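Local structure of putative amidohydrolase (Unidentified, 3FEQ) at residues I62-L75 with F320-Q332. The protein binds zinc as a member of the amidohydrolase superfamily and probably acts as a prolidase, hydrolysing dipeptides with a C-terminal proline. Numbering follows the deposited sequence.
Sequences IDCHVHVLASNANL and FGSDLLGEMHAFQ. With ZN (zinc ion), chain U.
His65 and His67 of 62-75 bring their NE2 atoms to one zinc ion, at 2.5 and 2.2 Å, and Asp323 OD1 approaches the same metal from 320-332 at 2.7 Å. This pairs the HxH motif at the end of the first barrel strand with the aspartate that follows the last, as in the amidohydrolase superfamily. Asp323 has CG anti to its backbone N (chi1 -162°), which lays the carboxylate alongside both imidazoles, its plane 89° from that of His65. Backbone bonds set this register: Cys64 N donates to Phe320 O (2.8 Å) and Asp323 N to His65 O (2.9 Å). Farther from the metal, buried Asp63 acts as second shell: OD1 accepts from zinc ligand His65 N in an Asx turn. Gln332 NE2, its amide also held by Arg100, donates to Asp63 OD2 (3.1 Å). Leu325 packs on Ala70, Ala73 and Leu75, and Gly326 fits closely against Asn72, its N bonded to Ala70 O (3.0 Å). The loose side is exposed, poorly ordered Glu327, where water links OE1 to Ala73 N. Around the contact, Glu250 holds His65 ND1, Gly109 O holds His67 ND1, strand 102-107 packs on Asp63 and Val66, helix 90-99 on Val66, and helix 354-359 on Cys64.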
loop_
_atom_site.group_PDB
_atom_site.type_symbol
_atom_site.label_atom_id
_atom_site.label_comp_id
_atom_site.label_asym_id
_atom_site.label_seq_id
_atom_site.Cartn_x
_atom_site.Cartn_y
_atom_site.Cartn_z
ATOM N N ILE C 62 -27.554 37.958 5.171
ATOM C CA ILE C 62 -26.429 37.052 5.099
ATOM C C ILE C 62 -26.309 36.289 6.404
ATOM O O ILE C 62 -26.239 36.889 7.472
ATOM C CB ILE C 62 -25.137 37.824 4.915
ATOM C CG1 ILE C 62 -25.292 38.860 3.802
ATOM C CG2 ILE C 62 -23.968 36.859 4.692
ATOM C CD1 ILE C 62 -24.107 39.775 3.652
ATOM N N ASP C 63 -26.271 34.966 6.314
ATOM C CA ASP C 63 -26.107 34.113 7.488
ATOM C C ASP C 63 -24.701 33.535 7.542
ATOM O O ASP C 63 -24.269 32.841 6.614
ATOM C CB ASP C 63 -27.117 32.976 7.456
ATOM C CG ASP C 63 -27.218 32.258 8.770
ATOM O OD1 ASP C 63 -26.188 32.133 9.478
ATOM O OD2 ASP C 63 -28.344 31.817 9.092
ATOM N N CYS C 64 -24.003 33.787 8.644
ATOM C CA CYS C 64 -22.575 33.554 8.683
ATOM C C CYS C 64 -22.205 32.201 9.242
ATOM O O CYS C 64 -21.018 31.897 9.366
ATOM C CB CYS C 64 -21.882 34.623 9.523
ATOM S SG CYS C 64 -22.004 36.255 8.851
ATOM N N HIS C 65 -23.209 31.417 9.632
ATOM C CA HIS C 65 -22.976 30.037 10.052
ATOM C C HIS C 65 -24.180 29.140 9.739
ATOM O O HIS C 65 -25.123 29.065 10.515
ATOM C CB HIS C 65 -22.629 29.998 11.548
ATOM C CG HIS C 65 -21.923 28.753 11.987
ATOM N ND1 HIS C 65 -20.604 28.742 12.388
ATOM C CD2 HIS C 65 -22.363 27.478 12.114
ATOM C CE1 HIS C 65 -20.262 27.511 12.736
ATOM N NE2 HIS C 65 -21.311 26.722 12.573
ATOM N N VAL C 66 -24.144 28.466 8.595
ATOM C CA VAL C 66 -25.108 27.395 8.299
ATOM C C VAL C 66 -24.414 26.081 7.947
ATOM O O VAL C 66 -23.241 26.072 7.580
ATOM C CB VAL C 66 -26.025 27.759 7.124
ATOM C CG1 VAL C 66 -26.896 28.939 7.469
ATOM C CG2 VAL C 66 -25.213 28.041 5.904
ATOM N N HIS C 67 -25.143 24.975 8.071
ATOM C CA HIS C 67 -24.763 23.726 7.425
ATOM C C HIS C 67 -25.895 23.337 6.493
ATOM O O HIS C 67 -26.850 22.670 6.885
ATOM C CB HIS C 67 -24.468 22.617 8.440
ATOM C CG HIS C 67 -23.406 22.970 9.432
ATOM N ND1 HIS C 67 -22.075 22.672 9.240
ATOM C CD2 HIS C 67 -23.474 23.634 10.611
ATOM C CE1 HIS C 67 -21.369 23.138 10.254
ATOM N NE2 HIS C 67 -22.193 23.730 11.099
ATOM N N VAL C 68 -25.796 23.824 5.266
ATOM C CA VAL C 68 -26.782 23.585 4.229
ATOM C C VAL C 68 -27.038 22.113 4.001
ATOM O O VAL C 68 -28.145 21.731 3.668
ATOM C CB VAL C 68 -26.280 24.152 2.927
ATOM C CG1 VAL C 68 -27.151 23.689 1.781
ATOM C CG2 VAL C 68 -26.191 25.664 3.021
ATOM N N LEU C 69 -26.008 21.291 4.171
ATOM C CA LEU C 69 -26.131 19.858 3.932
ATOM C C LEU C 69 -26.589 19.031 5.140
ATOM O O LEU C 69 -26.879 17.834 5.017
ATOM C CB LEU C 69 -24.824 19.324 3.380
ATOM C CG LEU C 69 -24.768 19.551 1.878
ATOM C CD1 LEU C 69 -23.368 19.833 1.473
ATOM C CD2 LEU C 69 -25.316 18.329 1.129
ATOM N N ALA C 70 -26.683 19.677 6.298
ATOM C CA ALA C 70 -27.145 19.020 7.517
ATOM C C ALA C 70 -28.642 18.724 7.458
ATOM O O ALA C 70 -29.453 19.405 8.094
ATOM C CB ALA C 70 -26.816 19.871 8.729
ATOM N N SER C 71 -29.004 17.698 6.696
ATOM C CA SER C 71 -30.404 17.387 6.480
ATOM C C SER C 71 -31.015 16.541 7.593
ATOM O O SER C 71 -32.230 16.357 7.617
ATOM C CB SER C 71 -30.609 16.715 5.128
ATOM O OG SER C 71 -30.058 15.419 5.121
ATOM N N ASN C 72 -30.186 16.015 8.498
ATOM C CA ASN C 72 -30.687 15.554 9.796
ATOM C C ASN C 72 -29.778 15.780 11.007
ATOM O O ASN C 72 -28.561 15.836 10.876
ATOM C CB ASN C 72 -31.198 14.113 9.729
ATOM C CG ASN C 72 -30.114 13.103 9.932
ATOM O OD1 ASN C 72 -29.864 12.651 11.056
ATOM N ND2 ASN C 72 -29.467 12.721 8.841
ATOM N N ALA C 73 -30.396 15.870 12.184
ATOM C CA ALA C 73 -29.775 16.391 13.404
ATOM C C ALA C 73 -28.639 15.537 13.965
ATOM O O ALA C 73 -27.818 16.013 14.743
ATOM C CB ALA C 73 -30.839 16.625 14.471
ATOM N N ASN C 74 -28.609 14.266 13.594
ATOM C CA ASN C 74 -27.467 13.414 13.893
ATOM C C ASN C 74 -26.400 13.561 12.797
ATOM O O ASN C 74 -26.547 13.029 11.689
ATOM C CB ASN C 74 -27.932 11.958 14.017
ATOM C CG ASN C 74 -26.893 11.054 14.651
ATOM O OD1 ASN C 74 -25.684 11.215 14.447
ATOM N ND2 ASN C 74 -27.365 10.072 15.403
ATOM N N LEU C 75 -25.328 14.284 13.104
ATOM C CA LEU C 75 -24.292 14.553 12.106
ATOM C C LEU C 75 -23.464 13.328 11.762
ATOM O O LEU C 75 -22.866 13.259 10.684
ATOM C CB LEU C 75 -23.370 15.689 12.549
ATOM C CG LEU C 75 -23.962 17.096 12.645
ATOM C CD1 LEU C 75 -22.918 18.073 13.176
ATOM C CD2 LEU C 75 -24.526 17.571 11.316
ATOM N N PHE C 320 -24.442 37.555 12.248
ATOM C CA PHE C 320 -25.570 36.645 12.379
ATOM C C PHE C 320 -25.119 35.212 12.109
ATOM O O PHE C 320 -24.421 34.953 11.138
ATOM C CB PHE C 320 -26.625 37.058 11.355
ATOM C CG PHE C 320 -27.949 36.394 11.531
ATOM C CD1 PHE C 320 -28.952 37.015 12.250
ATOM C CD2 PHE C 320 -28.228 35.185 10.896
ATOM C CE1 PHE C 320 -30.196 36.420 12.370
ATOM C CE2 PHE C 320 -29.461 34.591 11.013
ATOM C CZ PHE C 320 -30.446 35.205 11.750
ATOM N N GLY C 321 -25.531 34.281 12.959
ATOM C CA GLY C 321 -25.442 32.855 12.623
ATOM C C GLY C 321 -26.562 32.038 13.230
ATOM O O GLY C 321 -27.096 32.390 14.272
ATOM N N SER C 322 -26.906 30.921 12.603
ATOM C CA SER C 322 -27.959 30.072 13.144
ATOM C C SER C 322 -27.515 28.660 13.537
ATOM O O SER C 322 -27.790 28.216 14.658
ATOM C CB SER C 322 -29.139 30.026 12.192
ATOM O OG SER C 322 -28.690 30.179 10.865
ATOM N N ASP C 323 -26.849 27.964 12.612
ATOM C CA ASP C 323 -26.255 26.647 12.862
ATOM C C ASP C 323 -27.321 25.607 13.176
ATOM O O ASP C 323 -27.121 24.738 14.010
ATOM C CB ASP C 323 -25.228 26.723 14.004
ATOM C CG ASP C 323 -24.274 25.529 14.042
ATOM O OD1 ASP C 323 -23.780 25.095 12.979
ATOM O OD2 ASP C 323 -23.972 25.059 15.159
ATOM N N LEU C 324 -28.459 25.690 12.506
ATOM C CA LEU C 324 -29.527 24.729 12.757
ATOM C C LEU C 324 -29.347 23.430 11.969
ATOM O O LEU C 324 -28.822 23.433 10.859
ATOM C CB LEU C 324 -30.889 25.360 12.474
ATOM C CG LEU C 324 -31.229 26.556 13.362
ATOM C CD1 LEU C 324 -32.170 27.487 12.642
ATOM C CD2 LEU C 324 -31.805 26.116 14.712
ATOM N N LEU C 325 -29.787 22.318 12.550
ATOM C CA LEU C 325 -29.653 21.009 11.911
ATOM C C LEU C 325 -31.013 20.418 11.643
ATOM O O LEU C 325 -31.942 20.618 12.424
ATOM C CB LEU C 325 -28.853 20.047 12.792
ATOM C CG LEU C 325 -27.616 20.639 13.469
ATOM C CD1 LEU C 325 -27.027 19.634 14.429
ATOM C CD2 LEU C 325 -26.573 21.154 12.457
ATOM N N GLY C 326 -31.125 19.696 10.532
ATOM C CA GLY C 326 -32.313 18.912 10.239
ATOM C C GLY C 326 -33.565 19.752 10.110
ATOM O O GLY C 326 -33.546 20.836 9.534
ATOM N N GLU C 327 -34.664 19.256 10.656
ATOM C CA GLU C 327 -35.946 19.917 10.484
ATOM C C GLU C 327 -36.034 21.187 11.321
ATOM O O GLU C 327 -36.833 22.075 11.026
ATOM C CB GLU C 327 -37.091 18.969 10.811
ATOM C CG GLU C 327 -36.740 17.935 11.850
ATOM C CD GLU C 327 -36.047 16.711 11.267
ATOM O OE1 GLU C 327 -34.848 16.515 11.557
ATOM O OE2 GLU C 327 -36.698 15.949 10.522
ATOM N N MET C 328 -35.153 21.304 12.309
ATOM C CA MET C 328 -34.987 22.547 13.050
ATOM C C MET C 328 -34.472 23.696 12.177
ATOM O O MET C 328 -34.199 24.795 12.671
ATOM C CB MET C 328 -34.059 22.325 14.242
ATOM C CG MET C 328 -34.651 21.438 15.323
ATOM S SD MET C 328 -33.414 21.031 16.562
ATOM C CE MET C 328 -32.592 19.644 15.789
ATOM N N HIS C 329 -34.378 23.457 10.874
ATOM C CA HIS C 329 -33.921 24.489 9.963
ATOM C C HIS C 329 -34.900 25.627 9.846
ATOM O O HIS C 329 -34.520 26.752 9.520
ATOM C CB HIS C 329 -33.585 23.925 8.588
ATOM C CG HIS C 329 -32.120 23.874 8.323
ATOM N ND1 HIS C 329 -31.436 22.693 8.149
ATOM C CD2 HIS C 329 -31.186 24.854 8.325
ATOM C CE1 HIS C 329 -30.150 22.950 7.997
ATOM N NE2 HIS C 329 -29.970 24.254 8.105
ATOM N N ALA C 330 -36.149 25.337 10.186
ATOM C CA ALA C 330 -37.239 26.283 10.044
ATOM C C ALA C 330 -37.108 27.482 10.972
ATOM O O ALA C 330 -37.621 28.555 10.673
ATOM C CB ALA C 330 -38.560 25.581 10.271
ATOM N N PHE C 331 -36.381 27.322 12.072
ATOM C CA PHE C 331 -36.337 28.351 13.111
ATOM C C PHE C 331 -35.320 29.452 12.830
ATOM O O PHE C 331 -35.063 30.288 13.689
ATOM C CB PHE C 331 -36.067 27.724 14.481
ATOM C CG PHE C 331 -37.125 26.754 14.923
ATOM C CD1 PHE C 331 -36.810 25.428 15.152
ATOM C CD2 PHE C 331 -38.440 27.167 15.094
ATOM C CE1 PHE C 331 -37.784 24.525 15.542
ATOM C CE2 PHE C 331 -39.421 26.268 15.466
ATOM C CZ PHE C 331 -39.091 24.947 15.698
ATOM N N GLN C 332 -34.781 29.466 11.614
ATOM C CA GLN C 332 -33.631 30.294 11.245
ATOM C C GLN C 332 -33.767 31.771 11.627
ATOM O O GLN C 332 -32.804 32.394 12.105
ATOM C CB GLN C 332 -33.355 30.171 9.738
ATOM C CG GLN C 332 -31.999 30.694 9.275
ATOM C CD GLN C 332 -31.869 30.635 7.764
ATOM O OE1 GLN C 332 -32.869 30.477 7.051
ATOM N NE2 GLN C 332 -30.638 30.741 7.264
HETATM ZN ZN ZN U . -21.172 24.225 13.026
HETATM O O HOH W 1 -32.785 14.678 12.377
#